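Local coordinates for bifunctional protein PutA (Bdellovibrio bacteriovorus, PDB 5UR2) that probably oxidises proline to glutamate in two steps, with an FAD-dependent proline dehydrogenase and an NAD-dependent L-glutamate gamma-semialdehyde dehydrogenase in one chain, at residues E16-M21 and H355-L360; F379-G384 and K391-M396. All coordinates share one frame; numbering follows the deposited sequence.

Contact 1: residues E16-M21 and H355-L360; sequences EILKRM and HNVRTL. With P5F (N-propargylglycine-modified flavin adenine dinucleotide), chain F.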
ATOM      1  N   GLU B  16      35.227  -1.692 -52.700  1.00 40.17           N
ATOM      2  CA  GLU B  16      35.208  -2.508 -53.912  1.00 39.22           C
ATOM      3  C   GLU B  16      34.059  -3.503 -53.890  1.00 38.35           C
ATOM      4  O   GLU B  16      33.336  -3.642 -54.883  1.00 40.92           O
ATOM      5  CB  GLU B  16      36.531  -3.253 -54.074  1.00 46.88           C
ATOM      6  CG  GLU B  16      36.534  -4.258 -55.225  1.00 57.45           C
ATOM      7  CD  GLU B  16      37.805  -5.105 -55.270  1.00 63.65           C
ATOM      8  OE1 GLU B  16      38.753  -4.800 -54.504  1.00 66.89           O
ATOM      9  OE2 GLU B  16      37.859  -6.056 -56.085  1.00 58.23           O
ATOM     10  N   ILE B  17      33.847  -4.167 -52.747  1.00 35.58           N
ATOM     11  CA  ILE B  17      32.794  -5.175 -52.645  1.00 37.78           C
ATOM     12  C   ILE B  17      31.428  -4.544 -52.869  1.00 37.69           C
ATOM     13  O   ILE B  17      30.595  -5.079 -53.611  1.00 39.13           O
ATOM     14  CB  ILE B  17      32.878  -5.896 -51.281  1.00 34.59           C
ATOM     15  CG1 ILE B  17      34.137  -6.770 -51.221  1.00 31.35           C
ATOM     16  CG2 ILE B  17      31.603  -6.682 -50.990  1.00 30.61           C
ATOM     17  CD1 ILE B  17      34.408  -7.344 -49.839  1.00 29.82           C
ATOM     18  N   LEU B  18      31.186  -3.385 -52.263  1.00 37.74           N
ATOM     19  CA  LEU B  18      29.906  -2.710 -52.455  1.00 42.74           C
ATOM     20  C   LEU B  18      29.752  -2.185 -53.883  1.00 45.31           C
ATOM     21  O   LEU B  18      28.629  -2.125 -54.404  1.00 41.10           O
ATOM     22  CB  LEU B  18      29.755  -1.586 -51.433  1.00 41.82           C
ATOM     23  CG  LEU B  18      29.665  -2.085 -49.979  1.00 39.07           C
ATOM     24  CD1 LEU B  18      29.887  -0.962 -48.990  1.00 38.05           C
ATOM     25  CD2 LEU B  18      28.331  -2.734 -49.705  1.00 38.88           C
ATOM     26  N   LYS B  19      30.849  -1.772 -54.522  1.00 44.27           N
ATOM     27  CA  LYS B  19      30.751  -1.305 -55.904  1.00 47.97           C
ATOM     28  C   LYS B  19      30.343  -2.442 -56.833  1.00 45.25           C
ATOM     29  O   LYS B  19      29.422  -2.291 -57.647  1.00 42.69           O
ATOM     30  CB  LYS B  19      32.074  -0.679 -56.351  1.00 45.42           C
ATOM     31  CG  LYS B  19      32.084  -0.180 -57.785  1.00 50.29           C
ATOM     32  CD  LYS B  19      30.913   0.758 -58.092  1.00 56.37           C
ATOM     33  CE  LYS B  19      31.063   2.134 -57.444  1.00 58.03           C
ATOM     34  NZ  LYS B  19      30.146   3.147 -58.068  1.00 58.70           N
ATOM     35  N   ARG B  20      30.995  -3.603 -56.692  1.00 43.55           N
ATOM     36  CA  ARG B  20      30.623  -4.776 -57.477  1.00 42.49           C
ATOM     37  C   ARG B  20      29.167  -5.154 -57.244  1.00 45.30           C
ATOM     38  O   ARG B  20      28.471  -5.586 -58.171  1.00 50.40           O
ATOM     39  CB  ARG B  20      31.505  -5.970 -57.115  1.00 42.00           C
ATOM     40  CG  ARG B  20      32.939  -5.937 -57.574  1.00 43.34           C
ATOM     41  CD  ARG B  20      33.661  -7.122 -56.930  1.00 49.73           C
ATOM     42  NE  ARG B  20      35.026  -7.331 -57.410  1.00 51.25           N
ATOM     43  CZ  ARG B  20      35.354  -8.111 -58.435  1.00 52.08           C
ATOM     44  NH1 ARG B  20      34.409  -8.750 -59.121  1.00 52.79           N
ATOM     45  NH2 ARG B  20      36.631  -8.245 -58.775  1.00 48.29           N
ATOM     46  N   MET B  21      28.687  -4.991 -56.005  1.00 38.56           N
ATOM     47  CA  MET B  21      27.319  -5.378 -55.681  1.00 42.19           C
ATOM     48  C   MET B  21      26.309  -4.578 -56.482  1.00 44.02           C
ATOM     49  O   MET B  21      25.233  -5.091 -56.806  1.00 45.96           O
ATOM     50  CB  MET B  21      27.063  -5.207 -54.183  1.00 42.83           C
ATOM     51  CG  MET B  21      27.661  -6.308 -53.330  1.00 48.85           C
ATOM     52  SD  MET B  21      27.786  -5.850 -51.593  1.00 51.95           S
ATOM     53  CE  MET B  21      26.087  -5.361 -51.258  1.00 49.57           C
ATOM     54  N   HIS B 355      27.447 -12.061 -42.956  1.00 31.91           N
ATOM     55  CA  HIS B 355      26.923 -11.316 -44.100  1.00 30.72           C
ATOM     56  C   HIS B 355      27.373  -9.852 -44.115  1.00 28.83           C
ATOM     57  O   HIS B 355      26.927  -9.080 -44.973  1.00 31.82           O
ATOM     58  CB  HIS B 355      25.395 -11.387 -44.133  1.00 23.96           C
ATOM     59  CG  HIS B 355      24.849 -12.768 -43.950  1.00 33.50           C
ATOM     60  ND1 HIS B 355      24.559 -13.297 -42.710  1.00 32.42           N
ATOM     61  CD2 HIS B 355      24.577 -13.746 -44.848  1.00 29.44           C
ATOM     62  CE1 HIS B 355      24.108 -14.531 -42.854  1.00 32.62           C
ATOM     63  NE2 HIS B 355      24.112 -14.829 -44.141  1.00 29.36           N
ATOM     64  N   ASN B 356      28.252  -9.469 -43.200  1.00 29.05           N
ATOM     65  CA  ASN B 356      28.660  -8.085 -42.987  1.00 25.65           C
ATOM     66  C   ASN B 356      29.877  -7.783 -43.857  1.00 30.83           C
ATOM     67  O   ASN B 356      30.921  -8.425 -43.699  1.00 32.66           O
ATOM     68  CB  ASN B 356      28.949  -7.911 -41.491  1.00 27.32           C
ATOM     69  CG  ASN B 356      29.404  -6.516 -41.100  1.00 24.47           C
ATOM     70  OD1 ASN B 356      30.131  -5.853 -41.823  1.00 26.46           O
ATOM     71  ND2 ASN B 356      28.987  -6.079 -39.912  1.00 25.10           N
ATOM     72  N   VAL B 357      29.745  -6.809 -44.775  1.00 24.90           N
ATOM     73  CA  VAL B 357      30.824  -6.519 -45.725  1.00 27.48           C
ATOM     74  C   VAL B 357      32.071  -6.005 -45.003  1.00 28.45           C
ATOM     75  O   VAL B 357      33.194  -6.332 -45.395  1.00 29.25           O
ATOM     76  CB  VAL B 357      30.349  -5.536 -46.815  1.00 26.26           C
ATOM     77  CG1 VAL B 357      31.529  -5.022 -47.641  1.00 26.87           C
ATOM     78  CG2 VAL B 357      29.370  -6.223 -47.749  1.00 33.29           C
ATOM     79  N   ARG B 358      31.899  -5.203 -43.939  1.00 27.26           N
ATOM     80  CA  ARG B 358      33.047  -4.785 -43.128  1.00 28.32           C
ATOM     81  C   ARG B 358      33.810  -5.989 -42.581  1.00 29.15           C
ATOM     82  O   ARG B 358      35.028  -6.114 -42.785  1.00 26.18           O
ATOM     83  CB  ARG B 358      32.592  -3.874 -41.983  1.00 33.01           C
ATOM     84  CG  ARG B 358      33.579  -3.791 -40.805  1.00 32.07           C
ATOM     85  CD  ARG B 358      34.868  -3.046 -41.162  1.00 29.46           C
ATOM     86  NE  ARG B 358      35.960  -3.362 -40.231  1.00 27.90           N
ATOM     87  CZ  ARG B 358      37.065  -2.627 -40.088  1.00 29.71           C
ATOM     88  NH1 ARG B 358      37.228  -1.526 -40.807  1.00 24.91           N
ATOM     89  NH2 ARG B 358      38.012  -2.991 -39.228  1.00 29.14           N
ATOM     90  N   THR B 359      33.097  -6.895 -41.898  1.00 29.15           N
ATOM     91  CA  THR B 359      33.702  -8.108 -41.346  1.00 28.37           C
ATOM     92  C   THR B 359      34.416  -8.916 -42.423  1.00 23.66           C
ATOM     93  O   THR B 359      35.565  -9.342 -42.244  1.00 23.63           O
ATOM     94  CB  THR B 359      32.620  -8.966 -40.684  1.00 33.10           C
ATOM     95  OG1 THR B 359      31.904  -8.178 -39.720  1.00 23.73           O
ATOM     96  CG2 THR B 359      33.245 -10.205 -39.991  1.00 22.27           C
ATOM     97  N   LEU B 360      33.735  -9.161 -43.542  1.00 24.09           N
ATOM     98  CA  LEU B 360      34.342  -9.931 -44.623  1.00 32.28           C
ATOM     99  C   LEU B 360      35.601  -9.250 -45.159  1.00 33.40           C
ATOM    100  O   LEU B 360      36.612  -9.916 -45.411  1.00 35.27           O
ATOM    101  CB  LEU B 360      33.322 -10.144 -45.745  1.00 30.06           C
ATOM    102  CG  LEU B 360      32.050 -10.920 -45.366  1.00 34.20           C
ATOM    103  CD1 LEU B 360      30.997 -10.848 -46.469  1.00 33.35           C
ATOM    104  CD2 LEU B 360      32.398 -12.356 -45.084  1.00 33.18           C
TER
HETATM  105  PA  P5F F1001      25.945  -8.502 -38.253  1.00 25.26           P
HETATM  106  O1A P5F F1001      27.295  -7.823 -38.664  1.00 30.61           O
HETATM  107  O2A P5F F1001      24.734  -7.721 -38.386  1.00 23.04           O
HETATM  108  O5B P5F F1001      25.851  -8.910 -36.808  1.00 24.68           O
HETATM  109  C5B P5F F1001      24.647  -9.196 -36.107  1.00 16.78           C
HETATM  110  C4B P5F F1001      25.008  -9.903 -34.792  1.00 20.64           C
HETATM  111  O4B P5F F1001      25.572  -9.047 -33.828  1.00 25.39           O
HETATM  112  C3B P5F F1001      23.888 -10.586 -34.061  1.00 17.28           C
HETATM  113  O3B P5F F1001      23.544 -11.793 -34.623  1.00 18.70           O
HETATM  114  C2B P5F F1001      24.442 -10.735 -32.700  1.00 17.09           C
HETATM  115  O2B P5F F1001      25.273 -11.844 -32.665  1.00 18.70           O
HETATM  116  C1B P5F F1001      25.263  -9.506 -32.541  1.00 22.79           C
HETATM  117  N9A P5F F1001      24.602  -8.436 -31.839  1.00 19.76           N
HETATM  118  C8A P5F F1001      23.405  -7.812 -32.165  1.00 21.14           C
HETATM  119  N7A P5F F1001      23.165  -6.853 -31.262  1.00 23.15           N
HETATM  120  C5A P5F F1001      24.200  -6.806 -30.325  1.00 21.13           C
HETATM  121  C6A P5F F1001      24.469  -6.051 -29.186  1.00 30.15           C
HETATM  122  N6A P5F F1001      23.568  -5.017 -28.761  1.00 28.95           N
HETATM  123  N1A P5F F1001      25.583  -6.278 -28.464  1.00 25.32           N
HETATM  124  C2A P5F F1001      26.464  -7.235 -28.825  1.00 17.31           C
HETATM  125  N3A P5F F1001      26.213  -8.010 -29.919  1.00 20.52           N
HETATM  126  C4A P5F F1001      25.125  -7.827 -30.677  1.00 11.73           C
HETATM  127  N1  P5F F1001      24.975 -18.587 -34.533  1.00 32.81           N
HETATM  128  C2  P5F F1001      25.230 -19.352 -33.336  1.00 27.86           C
HETATM  129  O2  P5F F1001      25.137 -18.709 -32.122  1.00 28.25           O
HETATM  130  N3  P5F F1001      25.580 -20.739 -33.405  1.00 42.77           N
HETATM  131  C4  P5F F1001      25.688 -21.427 -34.638  1.00 45.20           C
HETATM  132  O4  P5F F1001      26.034 -22.784 -34.633  1.00 38.12           O
HETATM  133  C4X P5F F1001      25.410 -20.624 -35.903  1.00 42.68           C
HETATM  134  N5  P5F F1001      25.359 -21.259 -37.218  1.00 44.45           N
HETATM  135  C5X P5F F1001      25.526 -20.359 -38.376  1.00 44.35           C
HETATM  136  C6  P5F F1001      26.034 -20.902 -39.674  1.00 35.93           C
HETATM  137  C7  P5F F1001      26.277 -20.025 -40.761  1.00 36.35           C
HETATM  138  C7M P5F F1001      26.792 -20.589 -42.067  1.00 38.53           C
HETATM  139  C8  P5F F1001      26.043 -18.624 -40.626  1.00 37.04           C
HETATM  140  C8M P5F F1001      26.295 -17.661 -41.759  1.00 35.48           C
HETATM  141  C9  P5F F1001      25.565 -18.101 -39.401  1.00 44.42           C
HETATM  142  C9A P5F F1001      25.303 -19.016 -38.255  1.00 44.53           C
HETATM  143  N10 P5F F1001      24.830 -18.469 -36.981  1.00 42.88           N
HETATM  144  C10 P5F F1001      25.071 -19.266 -35.811  1.00 37.02           C
HETATM  145  C1' P5F F1001      24.305 -17.088 -36.843  1.00 45.64           C
HETATM  146  C2' P5F F1001      25.418 -16.051 -36.683  1.00 38.89           C
HETATM  147  O2' P5F F1001      26.018 -16.239 -35.458  1.00 37.21           O
HETATM  148  C3' P5F F1001      24.965 -14.595 -36.806  1.00 40.40           C
HETATM  149  O3' P5F F1001      24.067 -14.330 -35.794  1.00 41.32           O
HETATM  150  C4' P5F F1001      24.295 -14.237 -38.124  1.00 38.78           C
HETATM  151  O4' P5F F1001      24.823 -15.075 -39.093  1.00 37.99           O
HETATM  152  C5' P5F F1001      24.350 -12.746 -38.511  1.00 38.49           C
HETATM  153  O5' P5F F1001      25.586 -12.124 -38.217  1.00 40.31           O
HETATM  154  P   P5F F1001      26.355 -11.064 -39.174  1.00 31.20           P
HETATM  155  O1P P5F F1001      27.927 -10.991 -39.078  1.00 39.18           O
HETATM  156  O2P P5F F1001      25.720 -11.434 -40.567  1.00 31.65           O
HETATM  157  O3P P5F F1001      25.461  -9.699 -38.990  1.00 26.14           O
HETATM  158  C21 P5F F1001      23.195 -22.643 -36.717  1.00 57.11           C
HETATM  159  C22 P5F F1001      24.358 -22.024 -37.017  1.00 60.85           C
HETATM  160  C23 P5F F1001      23.089 -23.618 -35.532  1.00 57.60           C
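Val357 meets Ile17, Leu18 and Met21 where the N-terminal helix 6-22 lies against helix 357-369 of the proline dehydrogenase beta/alpha-barrel. The segment 355-360 starts just past barrel strand 349-353, and its first two residues serve the modified flavin dinucleotide. His355 gives two bonds to the same phosphate oxygen, O2P: one from its backbone N, at 3.0 Å, and one from ND1, at 3.1 Å, with the oxygen at the ring edge and in its plane. Histidine suits this place because one ring nitrogen can give while the other takes: ND1 donates to the phosphate and NE2 accepts a hydrogen bond from Leu382 N, and these two ring bonds fix the ring's rotation. Asn356 divides its amide between two tasks. ND2 reaches O1A of the second phosphate at 2.7 Å in a nearly straight bond, 169°, while OD1 caps the helix by accepting from Thr359 N at 3.1 Å, the donor standing above the carbonyl plane. Next comes Val357, a short branched residue whose two methyls face the N-terminal helix. The Ile17 and Val357 side chains run alongside one another, pointing opposite ways; Ile17 CG2, anti to its own backbone nitrogen, comes within 3.7 Å of Val357 CG1. From the Leu18 side chain CD2 stands 4.1 Å from Val357 CG2, and from the unbranched Met21 chain, nearly straight about its second torsion (chi2 163°), SD comes to 4.2 Å from that same CG2 methyl.

Contact 2: residues F379-G384 and K391-M396; sequences FQMLYG and KTIVDM. With P5F (N-propargylglycine-modified flavin adenine dinucleotide), chain F.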
ATOM      1  N   PHE B 379      34.331 -18.690 -46.681  1.00 31.19           N
ATOM      2  CA  PHE B 379      33.301 -17.812 -46.168  1.00 27.47           C
ATOM      3  C   PHE B 379      31.966 -18.545 -46.162  1.00 33.06           C
ATOM      4  O   PHE B 379      31.721 -19.434 -46.986  1.00 29.88           O
ATOM      5  CB  PHE B 379      33.248 -16.519 -46.990  1.00 27.75           C
ATOM      6  CG  PHE B 379      34.449 -15.644 -46.787  1.00 30.85           C
ATOM      7  CD1 PHE B 379      34.596 -14.923 -45.610  1.00 30.67           C
ATOM      8  CD2 PHE B 379      35.436 -15.550 -47.754  1.00 36.36           C
ATOM      9  CE1 PHE B 379      35.708 -14.126 -45.397  1.00 34.03           C
ATOM     10  CE2 PHE B 379      36.558 -14.745 -47.557  1.00 39.04           C
ATOM     11  CZ  PHE B 379      36.691 -14.032 -46.377  1.00 36.55           C
ATOM     12  N   GLN B 380      31.108 -18.192 -45.203  1.00 30.51           N
ATOM     13  CA  GLN B 380      29.843 -18.901 -45.045  1.00 26.87           C
ATOM     14  C   GLN B 380      28.713 -17.918 -44.791  1.00 23.96           C
ATOM     15  O   GLN B 380      28.888 -16.913 -44.093  1.00 32.84           O
ATOM     16  CB  GLN B 380      29.930 -19.953 -43.919  1.00 24.60           C
ATOM     17  CG  GLN B 380      31.027 -21.006 -44.140  1.00 38.78           C
ATOM     18  CD  GLN B 380      31.020 -22.133 -43.099  1.00 45.19           C
ATOM     19  OE1 GLN B 380      30.118 -22.217 -42.267  1.00 53.75           O
ATOM     20  NE2 GLN B 380      32.026 -23.006 -43.158  1.00 35.37           N
ATOM     21  N   MET B 381      27.564 -18.205 -45.404  1.00 26.99           N
ATOM     22  CA  MET B 381      26.364 -17.395 -45.282  1.00 24.62           C
ATOM     23  C   MET B 381      25.150 -18.308 -45.289  1.00 31.37           C
ATOM     24  O   MET B 381      25.199 -19.427 -45.797  1.00 29.61           O
ATOM     25  CB  MET B 381      26.230 -16.393 -46.431  1.00 26.85           C
ATOM     26  CG  MET B 381      27.300 -15.342 -46.492  1.00 30.91           C
ATOM     27  SD  MET B 381      26.972 -14.220 -47.862  1.00 36.05           S
ATOM     28  CE  MET B 381      28.470 -13.247 -47.821  1.00 25.70           C
ATOM     29  N   LEU B 382      24.039 -17.801 -44.762  1.00 34.43           N
ATOM     30  CA  LEU B 382      22.813 -18.581 -44.722  1.00 36.03           C
ATOM     31  C   LEU B 382      22.175 -18.636 -46.105  1.00 39.60           C
ATOM     32  O   LEU B 382      22.217 -17.661 -46.866  1.00 35.41           O
ATOM     33  CB  LEU B 382      21.832 -17.991 -43.715  1.00 31.54           C
ATOM     34  CG  LEU B 382      22.278 -17.827 -42.264  1.00 29.16           C
ATOM     35  CD1 LEU B 382      21.138 -17.211 -41.503  1.00 30.14           C
ATOM     36  CD2 LEU B 382      22.680 -19.147 -41.620  1.00 26.92           C
ATOM     37  N   TYR B 383      21.601 -19.794 -46.439  1.00 25.38           N
ATOM     38  CA  TYR B 383      20.833 -19.922 -47.676  1.00 31.32           C
ATOM     39  C   TYR B 383      19.737 -18.854 -47.747  1.00 29.43           C
ATOM     40  O   TYR B 383      19.053 -18.577 -46.755  1.00 26.59           O
ATOM     41  CB  TYR B 383      20.242 -21.337 -47.765  1.00 28.03           C
ATOM     42  CG  TYR B 383      19.265 -21.563 -48.898  1.00 27.26           C
ATOM     43  CD1 TYR B 383      19.700 -21.782 -50.207  1.00 27.99           C
ATOM     44  CD2 TYR B 383      17.896 -21.568 -48.649  1.00 34.26           C
ATOM     45  CE1 TYR B 383      18.788 -21.989 -51.236  1.00 33.99           C
ATOM     46  CE2 TYR B 383      16.980 -21.770 -49.662  1.00 33.96           C
ATOM     47  CZ  TYR B 383      17.428 -21.977 -50.949  1.00 37.18           C
ATOM     48  OH  TYR B 383      16.495 -22.177 -51.925  1.00 38.46           O
ATOM     49  N   GLY B 384      19.614 -18.213 -48.917  1.00 30.51           N
ATOM     50  CA  GLY B 384      18.605 -17.193 -49.136  1.00 30.96           C
ATOM     51  C   GLY B 384      18.927 -15.807 -48.600  1.00 37.76           C
ATOM     52  O   GLY B 384      18.165 -14.872 -48.868  1.00 35.93           O
ATOM     53  N   LYS B 391      26.982 -13.489 -54.124  1.00 43.70           N
ATOM     54  CA  LYS B 391      27.428 -13.624 -55.506  1.00 38.68           C
ATOM     55  C   LYS B 391      28.742 -12.890 -55.731  1.00 33.54           C
ATOM     56  O   LYS B 391      29.632 -13.397 -56.421  1.00 33.08           O
ATOM     57  CB  LYS B 391      26.342 -13.099 -56.445  1.00 31.13           C
ATOM     58  CG  LYS B 391      26.756 -12.968 -57.897  1.00 42.62           C
ATOM     59  CD  LYS B 391      26.661 -14.277 -58.644  1.00 48.67           C
ATOM     60  CE  LYS B 391      26.585 -14.030 -60.151  1.00 51.05           C
ATOM     61  NZ  LYS B 391      27.592 -13.022 -60.600  1.00 51.39           N
ATOM     62  N   THR B 392      28.886 -11.702 -55.131  1.00 36.85           N
ATOM     63  CA  THR B 392      30.113 -10.924 -55.283  1.00 42.32           C
ATOM     64  C   THR B 392      31.321 -11.670 -54.721  1.00 38.69           C
ATOM     65  O   THR B 392      32.374 -11.730 -55.366  1.00 37.36           O
ATOM     66  CB  THR B 392      29.952  -9.558 -54.608  1.00 44.16           C
ATOM     67  OG1 THR B 392      28.936  -8.804 -55.280  1.00 41.65           O
ATOM     68  CG2 THR B 392      31.257  -8.774 -54.656  1.00 45.39           C
ATOM     69  N   ILE B 393      31.179 -12.259 -53.528  1.00 39.09           N
ATOM     70  CA  ILE B 393      32.273 -13.023 -52.924  1.00 40.54           C
ATOM     71  C   ILE B 393      32.729 -14.140 -53.850  1.00 40.03           C
ATOM     72  O   ILE B 393      33.931 -14.408 -53.980  1.00 37.28           O
ATOM     73  CB  ILE B 393      31.852 -13.595 -51.557  1.00 34.80           C
ATOM     74  CG1 ILE B 393      31.466 -12.493 -50.575  1.00 40.86           C
ATOM     75  CG2 ILE B 393      32.963 -14.445 -50.988  1.00 32.96           C
ATOM     76  CD1 ILE B 393      32.591 -11.580 -50.218  1.00 46.05           C
ATOM     77  N   VAL B 394      31.776 -14.831 -54.482  1.00 45.44           N
ATOM     78  CA  VAL B 394      32.121 -15.910 -55.407  1.00 44.15           C
ATOM     79  C   VAL B 394      32.853 -15.353 -56.621  1.00 45.15           C
ATOM     80  O   VAL B 394      33.849 -15.929 -57.080  1.00 39.75           O
ATOM     81  CB  VAL B 394      30.855 -16.690 -55.812  1.00 46.03           C
ATOM     82  CG1 VAL B 394      31.186 -17.746 -56.862  1.00 49.48           C
ATOM     83  CG2 VAL B 394      30.200 -17.323 -54.594  1.00 42.73           C
ATOM     84  N   ASP B 395      32.357 -14.240 -57.175  1.00 48.76           N
ATOM     85  CA  ASP B 395      33.035 -13.618 -58.312  1.00 48.08           C
ATOM     86  C   ASP B 395      34.468 -13.242 -57.964  1.00 48.06           C
ATOM     87  O   ASP B 395      35.353 -13.317 -58.823  1.00 45.64           O
ATOM     88  CB  ASP B 395      32.284 -12.371 -58.783  1.00 49.61           C
ATOM     89  CG  ASP B 395      30.935 -12.688 -59.410  1.00 54.26           C
ATOM     90  OD1 ASP B 395      30.736 -13.835 -59.880  1.00 54.96           O
ATOM     91  OD2 ASP B 395      30.083 -11.768 -59.449  1.00 52.59           O
ATOM     92  N   MET B 396      34.727 -12.857 -56.715  1.00 41.85           N
ATOM     93  CA  MET B 396      36.080 -12.479 -56.332  1.00 42.14           C
ATOM     94  C   MET B 396      36.988 -13.684 -56.139  1.00 43.19           C
ATOM     95  O   MET B 396      38.159 -13.510 -55.773  1.00 38.05           O
ATOM     96  CB  MET B 396      36.030 -11.619 -55.068  1.00 41.27           C
ATOM     97  CG  MET B 396      35.421 -10.251 -55.350  1.00 37.90           C
ATOM     98  SD  MET B 396      34.996  -9.309 -53.886  1.00 42.22           S
ATOM     99  CE  MET B 396      36.615  -8.933 -53.212  1.00 42.84           C
TER
HETATM  100  PA  P5F F1001      25.945  -8.502 -38.253  1.00 25.26           P
HETATM  101  O1A P5F F1001      27.295  -7.823 -38.664  1.00 30.61           O
HETATM  102  O2A P5F F1001      24.734  -7.721 -38.386  1.00 23.04           O
HETATM  103  O5B P5F F1001      25.851  -8.910 -36.808  1.00 24.68           O
HETATM  104  C5B P5F F1001      24.647  -9.196 -36.107  1.00 16.78           C
HETATM  105  C4B P5F F1001      25.008  -9.903 -34.792  1.00 20.64           C
HETATM  106  O4B P5F F1001      25.572  -9.047 -33.828  1.00 25.39           O
HETATM  107  C3B P5F F1001      23.888 -10.586 -34.061  1.00 17.28           C
HETATM  108  O3B P5F F1001      23.544 -11.793 -34.623  1.00 18.70           O
HETATM  109  C2B P5F F1001      24.442 -10.735 -32.700  1.00 17.09           C
HETATM  110  O2B P5F F1001      25.273 -11.844 -32.665  1.00 18.70           O
HETATM  111  C1B P5F F1001      25.263  -9.506 -32.541  1.00 22.79           C
HETATM  112  N9A P5F F1001      24.602  -8.436 -31.839  1.00 19.76           N
HETATM  113  C8A P5F F1001      23.405  -7.812 -32.165  1.00 21.14           C
HETATM  114  N7A P5F F1001      23.165  -6.853 -31.262  1.00 23.15           N
HETATM  115  C5A P5F F1001      24.200  -6.806 -30.325  1.00 21.13           C
HETATM  116  C6A P5F F1001      24.469  -6.051 -29.186  1.00 30.15           C
HETATM  117  N6A P5F F1001      23.568  -5.017 -28.761  1.00 28.95           N
HETATM  118  N1A P5F F1001      25.583  -6.278 -28.464  1.00 25.32           N
HETATM  119  C2A P5F F1001      26.464  -7.235 -28.825  1.00 17.31           C
HETATM  120  N3A P5F F1001      26.213  -8.010 -29.919  1.00 20.52           N
HETATM  121  C4A P5F F1001      25.125  -7.827 -30.677  1.00 11.73           C
HETATM  122  N1  P5F F1001      24.975 -18.587 -34.533  1.00 32.81           N
HETATM  123  C2  P5F F1001      25.230 -19.352 -33.336  1.00 27.86           C
HETATM  124  O2  P5F F1001      25.137 -18.709 -32.122  1.00 28.25           O
HETATM  125  N3  P5F F1001      25.580 -20.739 -33.405  1.00 42.77           N
HETATM  126  C4  P5F F1001      25.688 -21.427 -34.638  1.00 45.20           C
HETATM  127  O4  P5F F1001      26.034 -22.784 -34.633  1.00 38.12           O
HETATM  128  C4X P5F F1001      25.410 -20.624 -35.903  1.00 42.68           C
HETATM  129  N5  P5F F1001      25.359 -21.259 -37.218  1.00 44.45           N
HETATM  130  C5X P5F F1001      25.526 -20.359 -38.376  1.00 44.35           C
HETATM  131  C6  P5F F1001      26.034 -20.902 -39.674  1.00 35.93           C
HETATM  132  C7  P5F F1001      26.277 -20.025 -40.761  1.00 36.35           C
HETATM  133  C7M P5F F1001      26.792 -20.589 -42.067  1.00 38.53           C
HETATM  134  C8  P5F F1001      26.043 -18.624 -40.626  1.00 37.04           C
HETATM  135  C8M P5F F1001      26.295 -17.661 -41.759  1.00 35.48           C
HETATM  136  C9  P5F F1001      25.565 -18.101 -39.401  1.00 44.42           C
HETATM  137  C9A P5F F1001      25.303 -19.016 -38.255  1.00 44.53           C
HETATM  138  N10 P5F F1001      24.830 -18.469 -36.981  1.00 42.88           N
HETATM  139  C10 P5F F1001      25.071 -19.266 -35.811  1.00 37.02           C
HETATM  140  C1' P5F F1001      24.305 -17.088 -36.843  1.00 45.64           C
HETATM  141  C2' P5F F1001      25.418 -16.051 -36.683  1.00 38.89           C
HETATM  142  O2' P5F F1001      26.018 -16.239 -35.458  1.00 37.21           O
HETATM  143  C3' P5F F1001      24.965 -14.595 -36.806  1.00 40.40           C
HETATM  144  O3' P5F F1001      24.067 -14.330 -35.794  1.00 41.32           O
HETATM  145  C4' P5F F1001      24.295 -14.237 -38.124  1.00 38.78           C
HETATM  146  O4' P5F F1001      24.823 -15.075 -39.093  1.00 37.99           O
HETATM  147  C5' P5F F1001      24.350 -12.746 -38.511  1.00 38.49           C
HETATM  148  O5' P5F F1001      25.586 -12.124 -38.217  1.00 40.31           O
HETATM  149  P   P5F F1001      26.355 -11.064 -39.174  1.00 31.20           P
HETATM  150  O1P P5F F1001      27.927 -10.991 -39.078  1.00 39.18           O
HETATM  151  O2P P5F F1001      25.720 -11.434 -40.567  1.00 31.65           O
HETATM  152  O3P P5F F1001      25.461  -9.699 -38.990  1.00 26.14           O
HETATM  153  C21 P5F F1001      23.195 -22.643 -36.717  1.00 57.11           C
HETATM  154  C22 P5F F1001      24.358 -22.024 -37.017  1.00 60.85           C
HETATM  155  C23 P5F F1001      23.089 -23.618 -35.532  1.00 57.60           C
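The seventh strand of the proline dehydrogenase barrel, 379-382, is covered on its outer side by helix 387-395, and Ile393 is the helix residue that meets it. Two strand side chains, Phe379 and Met381, point outward to receive it. Ile393 is branched at CB and uses both arms: CG2, anti to its backbone nitrogen, stands 4.2 Å from Phe379 CD2, approaching the ring obliquely, while CG1 comes within 4.1 Å of Met381 CE. The methionine owes this reach to an extended chain (chi2 -178°, chi3 -173°), which carries its methyl out from the strand to cross the isoleucine. The packing belongs to the beta-alpha-beta unit that runs from 379-382 through this helix to strand 400-406. Alternation along the strand turns Gln380 and Leu382 the other way, into the barrel, where the flavin lies. Leu382 CD2 packs 3.5 Å from ring carbon C8, a fit for a compact branched apolar residue, and Gln380 CB touches the methyl C7M at 3.7 Å. On the far side of the helix Lys391 and Asp395, one turn apart, form a salt bridge, NZ to OD2 at 3.0 Å on the syn lone pair, and Gln24 donates a further bond to that OD2.

Overall arrangement
Contact 1 precedes contact 2 along the chain, and their centres lie about 10 Å apart. Helix 357-369 and strand 379-382 are successive elements of the eight-stranded parallel barrel, whereas helix 6-22 comes from the N-terminal region, more than 300 residues earlier. Contact 1 therefore joins that region to the barrel, and contact 2 joins a barrel strand to the helix that follows it. The two touch directly: Leu360 CD2 lies 3.4 Å from Phe379 CD1, and Met21 packs on Thr392, so helix 6-22 also reaches helix 387-395. Both contacts border the modified flavin, 355-360 at its diphosphate and 379-384 at its dimethyl end.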